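Local coordinates for Pvc2 (Photorhabdus asymbiotica subsp. asymbiotica, PDB 6J0B), which forms part of the contractile sheath around the tube of a phage-tail-like extracellular injection system, and probably drives injection by contracting, at residues Val31-Glu36 / Glu109-Thr114; Asp44-Ile49 / Tyr82-Lys87; Pro159-Asp164 / Val196-Gly201; Tyr249-Arg254 / Val338-Phe343. All blocks are in the same frame, centred on the assembly; numbering follows the deposited sequence.

Interaction 1: Val31-Glu36 / Glu109-Thr114; sequences VFAVDE and EDIKTT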
loop_
_atom_site.group_PDB
_atom_site.type_symbol
_atom_site.label_atom_id
_atom_site.label_comp_id
_atom_site.label_asym_id
_atom_site.label_seq_id
_atom_site.Cartn_x
_atom_site.Cartn_y
_atom_site.Cartn_z
ATOM N N VAL A 31 -4.388 -2.330 67.881
ATOM C CA VAL A 31 -4.882 -3.088 69.020
ATOM C C VAL A 31 -6.169 -2.416 69.465
ATOM O O VAL A 31 -6.158 -1.255 69.891
ATOM C CB VAL A 31 -3.865 -3.162 70.165
ATOM C CG1 VAL A 31 -4.531 -3.591 71.453
ATOM C CG2 VAL A 31 -2.812 -4.158 69.823
ATOM N N PHE A 32 -7.278 -3.129 69.342
ATOM C CA PHE A 32 -8.578 -2.569 69.669
ATOM C C PHE A 32 -8.849 -2.775 71.151
ATOM O O PHE A 32 -8.879 -3.911 71.629
ATOM C CB PHE A 32 -9.666 -3.218 68.817
ATOM C CG PHE A 32 -9.644 -2.788 67.380
ATOM C CD1 PHE A 32 -8.768 -3.369 66.480
ATOM C CD2 PHE A 32 -10.505 -1.805 66.929
ATOM C CE1 PHE A 32 -8.744 -2.972 65.165
ATOM C CE2 PHE A 32 -10.488 -1.407 65.610
ATOM C CZ PHE A 32 -9.605 -1.992 64.729
ATOM N N ALA A 33 -9.019 -1.677 71.879
ATOM C CA ALA A 33 -9.415 -1.767 73.274
ATOM C C ALA A 33 -10.855 -2.243 73.362
ATOM O O ALA A 33 -11.740 -1.715 72.683
ATOM C CB ALA A 33 -9.260 -0.415 73.962
ATOM N N VAL A 34 -11.088 -3.259 74.185
ATOM C CA VAL A 34 -12.394 -3.885 74.322
ATOM C C VAL A 34 -12.869 -3.667 75.748
ATOM O O VAL A 34 -12.100 -3.860 76.696
ATOM C CB VAL A 34 -12.332 -5.384 73.979
ATOM C CG1 VAL A 34 -13.704 -6.017 74.058
ATOM C CG2 VAL A 34 -11.738 -5.584 72.597
ATOM N N ASP A 35 -14.123 -3.250 75.899
ATOM C CA ASP A 35 -14.667 -2.995 77.222
ATOM C C ASP A 35 -14.873 -4.298 77.982
ATOM O O ASP A 35 -15.003 -5.374 77.395
ATOM C CB ASP A 35 -15.994 -2.236 77.124
ATOM C CG ASP A 35 -17.134 -3.091 76.582
ATOM O OD1 ASP A 35 -16.901 -3.914 75.670
ATOM O OD2 ASP A 35 -18.275 -2.927 77.063
ATOM N N GLU A 36 -14.893 -4.195 79.305
ATOM C CA GLU A 36 -15.424 -5.290 80.091
ATOM C C GLU A 36 -16.943 -5.311 79.944
ATOM O O GLU A 36 -17.548 -4.331 79.497
ATOM C CB GLU A 36 -14.996 -5.164 81.552
ATOM C CG GLU A 36 -13.500 -5.366 81.750
ATOM C CD GLU A 36 -13.085 -5.330 83.206
ATOM O OE1 GLU A 36 -13.826 -4.748 84.025
ATOM O OE2 GLU A 36 -12.013 -5.884 83.531
ATOM N N GLU A 109 -13.482 3.742 73.993
ATOM C CA GLU A 109 -13.027 3.320 75.307
ATOM C C GLU A 109 -12.146 4.402 75.910
ATOM O O GLU A 109 -11.545 5.211 75.201
ATOM C CB GLU A 109 -12.264 1.995 75.231
ATOM C CG GLU A 109 -13.166 0.795 75.083
ATOM C CD GLU A 109 -14.035 0.590 76.303
ATOM O OE1 GLU A 109 -13.508 0.124 77.334
ATOM O OE2 GLU A 109 -15.240 0.910 76.240
ATOM N N ASP A 110 -12.079 4.408 77.238
ATOM C CA ASP A 110 -11.244 5.355 77.973
ATOM C C ASP A 110 -9.865 4.729 78.139
ATOM O O ASP A 110 -9.629 3.959 79.074
ATOM C CB ASP A 110 -11.868 5.692 79.323
ATOM C CG ASP A 110 -11.283 6.949 79.944
ATOM O OD1 ASP A 110 -12.008 7.963 80.029
ATOM O OD2 ASP A 110 -10.099 6.931 80.345
ATOM N N ILE A 111 -8.951 5.053 77.232
ATOM C CA ILE A 111 -7.583 4.568 77.319
ATOM C C ILE A 111 -6.626 5.680 77.741
ATOM O O ILE A 111 -5.416 5.519 77.637
ATOM C CB ILE A 111 -7.129 3.912 76.005
ATOM C CG1 ILE A 111 -7.064 4.935 74.870
ATOM C CG2 ILE A 111 -8.056 2.773 75.636
ATOM C CD1 ILE A 111 -6.352 4.415 73.636
ATOM N N LYS A 112 -7.157 6.798 78.251
ATOM C CA LYS A 112 -6.324 7.935 78.636
ATOM C C LYS A 112 -5.408 7.625 79.811
ATOM O O LYS A 112 -4.377 8.287 79.967
ATOM C CB LYS A 112 -7.197 9.140 78.985
ATOM C CG LYS A 112 -8.001 9.697 77.826
ATOM C CD LYS A 112 -8.773 10.935 78.252
ATOM C CE LYS A 112 -9.577 11.515 77.104
ATOM N NZ LYS A 112 -10.631 10.578 76.631
ATOM N N THR A 113 -5.755 6.636 80.635
ATOM C CA THR A 113 -4.856 6.214 81.701
ATOM C C THR A 113 -3.695 5.404 81.142
ATOM O O THR A 113 -2.537 5.620 81.517
ATOM C CB THR A 113 -5.624 5.401 82.742
ATOM O OG1 THR A 113 -6.010 4.144 82.174
ATOM C CG2 THR A 113 -6.869 6.149 83.184
ATOM N N THR A 114 -3.983 4.469 80.233
ATOM C CA THR A 114 -2.940 3.597 79.710
ATOM C C THR A 114 -2.056 4.284 78.678
ATOM O O THR A 114 -0.902 3.881 78.519
ATOM C CB THR A 114 -3.550 2.340 79.091
ATOM O OG1 THR A 114 -4.445 2.710 78.036
ATOM C CG2 THR A 114 -4.308 1.547 80.137
#
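E109 lays its carboxylate over D35, with CD 3.5 Å from D35 CB and OE1 3.3 Å from D35 CA. Both carboxylate oxygens thus face D35 carbons, CA and CB, without a hydrogen bond. The E109 chain reaches that position because it bends at chi2 (-65°), which brings CD round while CG passes the carbonyl of A33. D35 turns its own carboxylate away, and the two acids keep their closest charged atoms, D35 OD2 and E109 OE2, 5.0 Å apart. Beside this polar end the contact is apolar: A33 CB meets I111 CG2 at 3.8 Å and lies 4.1 Å from E109 CB. A33 belongs to strand 31-34 of the large mixed sheet, next to strand 103-106, whose L104 and A106 also touch I111. The segment 109-114 follows that strand and leads into helix 112-118, where T114 OG1 donates a hydrogen bond back to I111 O at 3.0 Å. L91 of helix 91-94 covers A33 and T114. With two acids at one end and the methyl contact of A33 with I111 at the other, the segments are joined by van der Waals contact, and the like charges would, if both are ionised, probably repel weakly.

Interaction 2: Asp44-Ile49 / Tyr82-Lys87; sequences DNAIRI and YCYLVK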
loop_
_atom_site.group_PDB
_atom_site.type_symbol
_atom_site.label_atom_id
_atom_site.label_comp_id
_atom_site.label_asym_id
_atom_site.label_seq_id
_atom_site.Cartn_x
_atom_site.Cartn_y
_atom_site.Cartn_z
ATOM N N ASP A 44 -6.221 -10.739 79.649
ATOM C CA ASP A 44 -4.788 -11.031 79.700
ATOM C C ASP A 44 -4.302 -11.934 78.571
ATOM O O ASP A 44 -3.291 -12.624 78.727
ATOM C CB ASP A 44 -4.393 -11.621 81.058
ATOM C CG ASP A 44 -4.146 -10.552 82.103
ATOM O OD1 ASP A 44 -3.307 -9.663 81.854
ATOM O OD2 ASP A 44 -4.797 -10.594 83.168
ATOM N N ASN A 45 -4.989 -11.949 77.431
ATOM C CA ASN A 45 -4.389 -12.479 76.215
ATOM C C ASN A 45 -4.949 -11.741 75.011
ATOM O O ASN A 45 -6.140 -11.420 74.961
ATOM C CB ASN A 45 -4.587 -13.997 76.054
ATOM C CG ASN A 45 -5.948 -14.477 76.508
ATOM O OD1 ASN A 45 -6.912 -13.717 76.557
ATOM N ND2 ASN A 45 -6.032 -15.759 76.839
ATOM N N ALA A 46 -4.070 -11.460 74.057
ATOM C CA ALA A 46 -4.454 -10.835 72.803
ATOM C C ALA A 46 -4.919 -11.904 71.830
ATOM O O ALA A 46 -4.278 -12.950 71.696
ATOM C CB ALA A 46 -3.280 -10.067 72.203
ATOM N N ILE A 47 -6.025 -11.640 71.152
ATOM C CA ILE A 47 -6.580 -12.557 70.170
ATOM C C ILE A 47 -6.300 -11.956 68.802
ATOM O O ILE A 47 -6.878 -10.925 68.438
ATOM C CB ILE A 47 -8.081 -12.796 70.390
ATOM C CG1 ILE A 47 -8.316 -13.582 71.682
ATOM C CG2 ILE A 47 -8.678 -13.565 69.228
ATOM C CD1 ILE A 47 -8.649 -12.736 72.893
ATOM N N ARG A 48 -5.390 -12.571 68.053
ATOM C CA ARG A 48 -5.074 -12.067 66.726
ATOM C C ARG A 48 -6.201 -12.411 65.768
ATOM O O ARG A 48 -6.574 -13.579 65.625
ATOM C CB ARG A 48 -3.757 -12.633 66.208
ATOM C CG ARG A 48 -3.463 -12.152 64.797
ATOM C CD ARG A 48 -2.333 -12.900 64.134
ATOM N NE ARG A 48 -1.034 -12.348 64.486
ATOM C CZ ARG A 48 0.079 -12.577 63.799
ATOM N NH1 ARG A 48 1.226 -12.038 64.189
ATOM N NH2 ARG A 48 0.041 -13.340 62.716
ATOM N N ILE A 49 -6.739 -11.393 65.114
ATOM C CA ILE A 49 -7.832 -11.537 64.167
ATOM C C ILE A 49 -7.261 -11.250 62.786
ATOM O O ILE A 49 -6.962 -10.098 62.456
ATOM C CB ILE A 49 -8.990 -10.596 64.512
ATOM C CG1 ILE A 49 -9.595 -10.984 65.860
ATOM C CG2 ILE A 49 -10.033 -10.641 63.456
ATOM C CD1 ILE A 49 -10.147 -12.385 65.904
ATOM N N TYR A 82 -4.414 -7.492 59.748
ATOM C CA TYR A 82 -4.692 -8.240 60.963
ATOM C C TYR A 82 -4.502 -7.360 62.191
ATOM O O TYR A 82 -3.624 -6.497 62.227
ATOM C CB TYR A 82 -3.810 -9.486 61.049
ATOM C CG TYR A 82 -2.330 -9.241 61.226
ATOM C CD1 TYR A 82 -1.739 -9.320 62.482
ATOM C CD2 TYR A 82 -1.517 -8.971 60.135
ATOM C CE1 TYR A 82 -0.387 -9.111 62.647
ATOM C CE2 TYR A 82 -0.163 -8.760 60.291
ATOM C CZ TYR A 82 0.394 -8.832 61.549
ATOM O OH TYR A 82 1.743 -8.625 61.709
ATOM N N CYS A 83 -5.338 -7.584 63.200
ATOM C CA CYS A 83 -5.329 -6.772 64.405
ATOM C C CYS A 83 -5.442 -7.673 65.623
ATOM O O CYS A 83 -5.755 -8.859 65.516
ATOM C CB CYS A 83 -6.474 -5.757 64.404
ATOM S SG CYS A 83 -8.114 -6.494 64.469
ATOM N N TYR A 84 -5.181 -7.094 66.788
ATOM C CA TYR A 84 -5.310 -7.789 68.058
ATOM C C TYR A 84 -6.484 -7.220 68.839
ATOM O O TYR A 84 -6.872 -6.065 68.655
ATOM C CB TYR A 84 -4.030 -7.671 68.889
ATOM C CG TYR A 84 -2.839 -8.379 68.293
ATOM C CD1 TYR A 84 -2.001 -7.735 67.396
ATOM C CD2 TYR A 84 -2.550 -9.692 68.633
ATOM C CE1 TYR A 84 -0.912 -8.381 66.850
ATOM C CE2 TYR A 84 -1.466 -10.345 68.094
ATOM C CZ TYR A 84 -0.650 -9.684 67.204
ATOM O OH TYR A 84 0.434 -10.332 66.663
ATOM N N LEU A 85 -7.050 -8.045 69.713
ATOM C CA LEU A 85 -8.172 -7.660 70.562
ATOM C C LEU A 85 -7.763 -7.881 72.011
ATOM O O LEU A 85 -7.734 -9.020 72.482
ATOM C CB LEU A 85 -9.423 -8.467 70.225
ATOM C CG LEU A 85 -10.445 -7.918 69.232
ATOM C CD1 LEU A 85 -9.880 -7.831 67.833
ATOM C CD2 LEU A 85 -11.685 -8.787 69.247
ATOM N N VAL A 86 -7.449 -6.799 72.715
ATOM C CA VAL A 86 -7.029 -6.852 74.109
ATOM C C VAL A 86 -8.078 -6.138 74.943
ATOM O O VAL A 86 -8.535 -5.053 74.570
ATOM C CB VAL A 86 -5.640 -6.214 74.308
ATOM C CG1 VAL A 86 -5.152 -6.416 75.726
ATOM C CG2 VAL A 86 -4.647 -6.796 73.333
ATOM N N LYS A 87 -8.473 -6.750 76.058
ATOM C CA LYS A 87 -9.403 -6.098 76.967
ATOM C C LYS A 87 -8.728 -4.923 77.663
ATOM O O LYS A 87 -7.513 -4.907 77.868
ATOM C CB LYS A 87 -9.944 -7.091 77.994
ATOM C CG LYS A 87 -11.407 -7.420 77.773
ATOM C CD LYS A 87 -11.924 -8.449 78.751
ATOM C CE LYS A 87 -13.370 -8.793 78.442
ATOM N NZ LYS A 87 -13.895 -9.857 79.336
#
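R48 and Y84 lie side by side and point the same way, on neighbouring antiparallel strands at one edge of the subunit's large mixed sheet, where strand 47-49 is outermost within the chain. The guanidinium plane stands 74° from the Y84 ring, and NH1 gives its hydrogen to Y84 OH at 3.1 Å, with the oxygen almost in the guanidinium plane; the bond from NE to the same oxygen is weak. R48 gets there with CG anti to the backbone N and a bend at chi3. Y82 crosses the arginine obliquely: its CE1 lies over one guanidinium face, toward the rim, 3.7 Å from R48 NH1, with the two planes 42° apart. The Y82 hydroxyl is hydrogen-bonded to D100. A46 CB touches both Y84 CD2 and V86 CG2, 3.7 Å from each. On the other sheet face I49 and L85 cross, I49 CG1 to L85 CD1, both touching Y55 of helix 52-58, while C83 SG lies near I49 CB. The backbone pairing is firm at I49 and C83 and weak at I47 and L85. I49 N bonds to C83 O at 2.7 Å, nearly straight at the hydrogen (178°) and close to the line of the C83 carbonyl.

Interaction 3: Pro159-Asp164 / Val196-Gly201; sequences PWLKAD and VALKGG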
loop_
_atom_site.group_PDB
_atom_site.type_symbol
_atom_site.label_atom_id
_atom_site.label_comp_id
_atom_site.label_asym_id
_atom_site.label_seq_id
_atom_site.Cartn_x
_atom_site.Cartn_y
_atom_site.Cartn_z
ATOM N N PRO A 159 -15.752 13.491 64.725
ATOM C CA PRO A 159 -17.164 13.084 64.663
ATOM C C PRO A 159 -17.318 11.570 64.622
ATOM O O PRO A 159 -16.697 10.888 63.804
ATOM C CB PRO A 159 -17.672 13.734 63.370
ATOM C CG PRO A 159 -16.472 14.346 62.721
ATOM C CD PRO A 159 -15.263 13.766 63.363
ATOM N N TRP A 160 -18.130 11.050 65.537
ATOM C CA TRP A 160 -18.456 9.633 65.543
ATOM C C TRP A 160 -19.271 9.303 64.304
ATOM O O TRP A 160 -20.371 9.823 64.126
ATOM C CB TRP A 160 -19.231 9.274 66.805
ATOM C CG TRP A 160 -18.362 9.076 67.995
ATOM C CD1 TRP A 160 -17.456 9.954 68.498
ATOM C CD2 TRP A 160 -18.321 7.924 68.841
ATOM N NE1 TRP A 160 -16.845 9.421 69.603
ATOM C CE2 TRP A 160 -17.360 8.174 69.835
ATOM C CE3 TRP A 160 -19.005 6.707 68.854
ATOM C CZ2 TRP A 160 -17.063 7.252 70.832
ATOM C CZ3 TRP A 160 -18.708 5.792 69.842
ATOM C CH2 TRP A 160 -17.748 6.069 70.818
ATOM N N LEU A 161 -18.727 8.458 63.442
ATOM C CA LEU A 161 -19.376 8.179 62.174
ATOM C C LEU A 161 -20.610 7.309 62.366
ATOM O O LEU A 161 -20.736 6.576 63.349
ATOM C CB LEU A 161 -18.395 7.507 61.229
ATOM C CG LEU A 161 -17.326 8.504 60.817
ATOM C CD1 LEU A 161 -15.966 7.923 61.030
ATOM C CD2 LEU A 161 -17.527 8.880 59.377
ATOM N N LYS A 162 -21.538 7.415 61.424
ATOM C CA LYS A 162 -22.748 6.613 61.441
ATOM C C LYS A 162 -22.888 5.897 60.108
ATOM O O LYS A 162 -22.355 6.334 59.085
ATOM C CB LYS A 162 -23.993 7.465 61.733
ATOM C CG LYS A 162 -24.502 8.269 60.557
ATOM C CD LYS A 162 -25.518 9.305 60.983
ATOM C CE LYS A 162 -25.977 10.127 59.795
ATOM N NZ LYS A 162 -26.762 11.315 60.219
ATOM N N ALA A 163 -23.592 4.770 60.136
ATOM C CA ALA A 163 -23.767 3.938 58.960
ATOM C C ALA A 163 -25.181 3.387 58.950
ATOM O O ALA A 163 -25.868 3.369 59.974
ATOM C CB ALA A 163 -22.750 2.793 58.925
ATOM N N ASP A 164 -25.616 2.939 57.773
ATOM C CA ASP A 164 -26.958 2.382 57.656
ATOM C C ASP A 164 -27.041 0.968 58.214
ATOM O O ASP A 164 -28.105 0.555 58.684
ATOM C CB ASP A 164 -27.412 2.405 56.197
ATOM C CG ASP A 164 -26.392 1.797 55.257
ATOM O OD1 ASP A 164 -25.263 1.503 55.703
ATOM O OD2 ASP A 164 -26.718 1.615 54.064
ATOM N N VAL A 196 -8.566 11.478 52.253
ATOM C CA VAL A 196 -8.809 10.117 51.793
ATOM C C VAL A 196 -10.253 9.763 52.105
ATOM O O VAL A 196 -10.701 9.922 53.245
ATOM C CB VAL A 196 -7.847 9.115 52.453
ATOM C CG1 VAL A 196 -8.068 7.720 51.904
ATOM C CG2 VAL A 196 -6.436 9.544 52.210
ATOM N N ALA A 197 -10.977 9.289 51.096
ATOM C CA ALA A 197 -12.373 8.927 51.275
ATOM C C ALA A 197 -12.498 7.606 52.021
ATOM O O ALA A 197 -11.638 6.728 51.927
ATOM C CB ALA A 197 -13.077 8.830 49.924
ATOM N N LEU A 198 -13.589 7.471 52.768
ATOM C CA LEU A 198 -13.848 6.276 53.559
ATOM C C LEU A 198 -14.608 5.271 52.704
ATOM O O LEU A 198 -15.678 5.586 52.174
ATOM C CB LEU A 198 -14.635 6.627 54.819
ATOM C CG LEU A 198 -14.099 7.784 55.664
ATOM C CD1 LEU A 198 -14.910 7.919 56.922
ATOM C CD2 LEU A 198 -12.643 7.594 56.011
ATOM N N LYS A 199 -14.055 4.060 52.577
ATOM C CA LYS A 199 -14.594 3.091 51.625
ATOM C C LYS A 199 -15.901 2.483 52.114
ATOM O O LYS A 199 -16.765 2.131 51.304
ATOM C CB LYS A 199 -13.566 1.997 51.349
ATOM C CG LYS A 199 -12.749 2.240 50.097
ATOM C CD LYS A 199 -11.260 2.118 50.358
ATOM C CE LYS A 199 -10.845 0.674 50.575
ATOM N NZ LYS A 199 -9.363 0.533 50.649
ATOM N N GLY A 200 -16.067 2.344 53.426
ATOM C CA GLY A 200 -17.314 1.837 53.952
ATOM C C GLY A 200 -18.437 2.846 53.821
ATOM O O GLY A 200 -18.230 4.021 53.517
ATOM N N GLY A 201 -19.657 2.381 54.067
ATOM C CA GLY A 201 -20.811 3.255 53.989
ATOM C C GLY A 201 -20.929 4.192 55.173
ATOM O O GLY A 201 -21.852 4.070 55.980
#
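The backbones of 159-164 and 196-201 come closest at A163 and G201, whose CA atoms are 5.8 Å apart, and the chains diverge from there toward P159 and V196. At this end the carbonyl of G201 points to A163: its O lies 3.3 Å from A163 CB and 3.5 Å from A163 CA, the latter a CA-H...O contact with an angle of 128° at the hydrogen. The second meeting point is hydrophobic. L161 and L198 reach toward each other tip to tip, a single methyl from each, L161 CD2 and L198 CD1, touching at 3.7 Å. The segment 159-164 carries the short strand 161-163, which pairs antiparallel with strand 202-204 in a two-stranded ribbon of the subtilisin-like domain; 196-201 is the loop leading into that partner strand, and K162 and E203 share a backbone hydrogen bond just beyond it. Both leucine side chains pack on I225 of strand 222-228 and on helix 172-186, L161 through V175 and L198 through V179. A163 also rests on L202, the first residue of the partner strand.

Interaction 4: Tyr249-Arg254 / Val338-Phe343; sequences YVPVRR and VRPAEF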
loop_
_atom_site.group_PDB
_atom_site.type_symbol
_atom_site.label_atom_id
_atom_site.label_comp_id
_atom_site.label_asym_id
_atom_site.label_seq_id
_atom_site.Cartn_x
_atom_site.Cartn_y
_atom_site.Cartn_z
ATOM N N TYR A 249 2.650 17.107 62.941
ATOM C CA TYR A 249 1.850 16.338 62.000
ATOM C C TYR A 249 1.997 14.842 62.242
ATOM O O TYR A 249 3.084 14.366 62.576
ATOM C CB TYR A 249 2.252 16.669 60.564
ATOM C CG TYR A 249 2.078 18.121 60.207
ATOM C CD1 TYR A 249 0.827 18.634 59.906
ATOM C CD2 TYR A 249 3.167 18.979 60.166
ATOM C CE1 TYR A 249 0.662 19.956 59.582
ATOM C CE2 TYR A 249 3.012 20.307 59.841
ATOM C CZ TYR A 249 1.757 20.790 59.550
ATOM O OH TYR A 249 1.595 22.114 59.222
ATOM N N VAL A 250 0.903 14.100 62.074
ATOM C CA VAL A 250 0.960 12.637 62.152
ATOM C C VAL A 250 1.750 11.947 61.033
ATOM O O VAL A 250 2.177 10.813 61.281
ATOM C CB VAL A 250 -0.444 11.992 62.280
ATOM C CG1 VAL A 250 -1.279 12.648 63.351
ATOM C CG2 VAL A 250 -1.210 11.942 60.993
ATOM N N PRO A 251 1.981 12.484 59.814
ATOM C CA PRO A 251 2.929 11.771 58.943
ATOM C C PRO A 251 4.371 11.861 59.399
ATOM O O PRO A 251 5.151 10.954 59.097
ATOM C CB PRO A 251 2.734 12.441 57.578
ATOM C CG PRO A 251 2.235 13.744 57.883
ATOM C CD PRO A 251 1.293 13.506 58.992
ATOM N N VAL A 252 4.756 12.917 60.114
ATOM C CA VAL A 252 6.135 13.026 60.579
ATOM C C VAL A 252 6.359 12.148 61.801
ATOM O O VAL A 252 7.414 11.523 61.947
ATOM C CB VAL A 252 6.478 14.499 60.857
ATOM C CG1 VAL A 252 7.940 14.657 61.223
ATOM C CG2 VAL A 252 6.149 15.345 59.649
ATOM N N ARG A 253 5.365 12.070 62.687
ATOM C CA ARG A 253 5.493 11.235 63.877
ATOM C C ARG A 253 5.432 9.756 63.524
ATOM O O ARG A 253 6.170 8.948 64.095
ATOM C CB ARG A 253 4.405 11.599 64.885
ATOM C CG ARG A 253 4.402 10.784 66.165
ATOM C CD ARG A 253 5.591 11.096 67.053
ATOM N NE ARG A 253 6.683 10.149 66.863
ATOM C CZ ARG A 253 7.819 10.173 67.548
ATOM N NH1 ARG A 253 8.015 11.096 68.477
ATOM N NH2 ARG A 253 8.760 9.273 67.307
ATOM N N ARG A 254 4.573 9.381 62.578
ATOM C CA ARG A 254 4.480 7.984 62.172
ATOM C C ARG A 254 5.620 7.552 61.267
ATOM O O ARG A 254 5.882 6.351 61.169
ATOM C CB ARG A 254 3.153 7.714 61.468
ATOM C CG ARG A 254 1.985 7.580 62.412
ATOM C CD ARG A 254 0.685 7.388 61.660
ATOM N NE ARG A 254 0.821 6.497 60.513
ATOM C CZ ARG A 254 0.803 5.172 60.588
ATOM N NH1 ARG A 254 0.926 4.445 59.493
ATOM N NH2 ARG A 254 0.673 4.570 61.758
ATOM N N VAL A 338 9.194 15.183 55.203
ATOM C CA VAL A 338 8.479 16.131 54.361
ATOM C C VAL A 338 7.247 16.604 55.115
ATOM O O VAL A 338 6.547 15.798 55.740
ATOM C CB VAL A 338 8.078 15.502 53.016
ATOM C CG1 VAL A 338 7.985 16.572 51.945
ATOM C CG2 VAL A 338 9.046 14.405 52.615
ATOM N N ARG A 339 6.979 17.886 55.052
ATOM C CA ARG A 339 5.775 18.356 55.717
ATOM C C ARG A 339 4.643 18.503 54.706
ATOM O O ARG A 339 4.884 18.819 53.539
ATOM C CB ARG A 339 6.030 19.698 56.399
ATOM C CG ARG A 339 7.296 19.751 57.229
ATOM C CD ARG A 339 7.317 18.670 58.287
ATOM N NE ARG A 339 8.622 18.565 58.925
ATOM C CZ ARG A 339 8.895 19.026 60.138
ATOM N NH1 ARG A 339 10.111 18.891 60.643
ATOM N NH2 ARG A 339 7.948 19.618 60.849
ATOM N N PRO A 340 3.394 18.264 55.107
ATOM C CA PRO A 340 2.286 18.412 54.160
ATOM C C PRO A 340 1.823 19.854 54.027
ATOM O O PRO A 340 1.823 20.631 54.983
ATOM C CB PRO A 340 1.190 17.537 54.784
ATOM C CG PRO A 340 1.458 17.594 56.229
ATOM C CD PRO A 340 2.948 17.687 56.388
ATOM N N ALA A 341 1.434 20.213 52.807
ATOM C CA ALA A 341 0.825 21.512 52.558
ATOM C C ALA A 341 -0.590 21.517 53.109
ATOM O O ALA A 341 -1.442 20.752 52.653
ATOM C CB ALA A 341 0.810 21.820 51.067
ATOM N N GLU A 342 -0.849 22.377 54.083
ATOM C CA GLU A 342 -2.116 22.344 54.796
ATOM C C GLU A 342 -3.074 23.449 54.391
ATOM O O GLU A 342 -4.281 23.220 54.354
ATOM C CB GLU A 342 -1.866 22.418 56.299
ATOM C CG GLU A 342 -2.914 21.711 57.110
ATOM C CD GLU A 342 -2.575 21.687 58.574
ATOM O OE1 GLU A 342 -3.369 21.136 59.365
ATOM O OE2 GLU A 342 -1.513 22.229 58.944
ATOM N N PHE A 343 -2.574 24.642 54.088
ATOM C CA PHE A 343 -3.403 25.752 53.648
ATOM C C PHE A 343 -3.007 26.145 52.235
ATOM O O PHE A 343 -1.820 26.184 51.905
ATOM C CB PHE A 343 -3.255 26.958 54.573
ATOM C CG PHE A 343 -3.022 26.596 56.008
ATOM C CD1 PHE A 343 -4.055 26.126 56.793
ATOM C CD2 PHE A 343 -1.769 26.735 56.575
ATOM C CE1 PHE A 343 -3.847 25.793 58.114
ATOM C CE2 PHE A 343 -1.555 26.405 57.897
ATOM C CZ PHE A 343 -2.597 25.933 58.666
#
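Y249 packs its ring against P340 in a CH-pi contact: P340 CD lies 4.0 Å from the ring centroid, 15° off the normal, so the proline lies over one face, toward the rim, and P340 CG touches Y249 CD1 at 3.9 Å. Apolar contacts continue along helix 250-266, where P251 CG approaches P340 CG more loosely. V252 CG2 meets R339 CD at 3.8 Å, the two side chains crossing at about a right angle. One hydrogen bond joins the segments, from Y249 OH to E342 OE2 at 3.1 Å. The oxygen is met on its anti side, 30° out of the carboxylate plane, and the E342 chain is extended beyond CG to bring it to the tyrosine edge. E342 also forms a salt bridge through OE1 with R239. The contact joins the first turn of helix 250-266 to the loop before strand 343-349 in the sheath C-terminal domain. At F343 the chain pairs in a parallel ladder with a strand of a second subunit, and F272 of that subunit packs on E342. With one oxygen bonded to a tyrosine and the other paired with an arginine, the buried E342 carboxylate is probably stabilised in its charged form.

Overall arrangement
Interactions 1 and 2 are neighbours in one sheet, their centres 12 Å apart, and interaction 2 is nested in the chain loop closed by interaction 1. Strands 31-34 and 83-87 join them directly: F32 N lies 3.0 Å from Y84 O and V34 N 3.1 Å from V86 O, both probable hydrogen bonds, and V31 packs on V86. Interaction 3 follows in the chain, its centre 22 Å from that of interaction 1 with no touch between them, yet it rests on strand 222-228 of the same sheet. Interaction 4, in the C-terminal domain, lies across the chain's centre from interactions 1 and 2, 27 and 30 Å away between centres. Of the four, it alone touches neighbouring subunits.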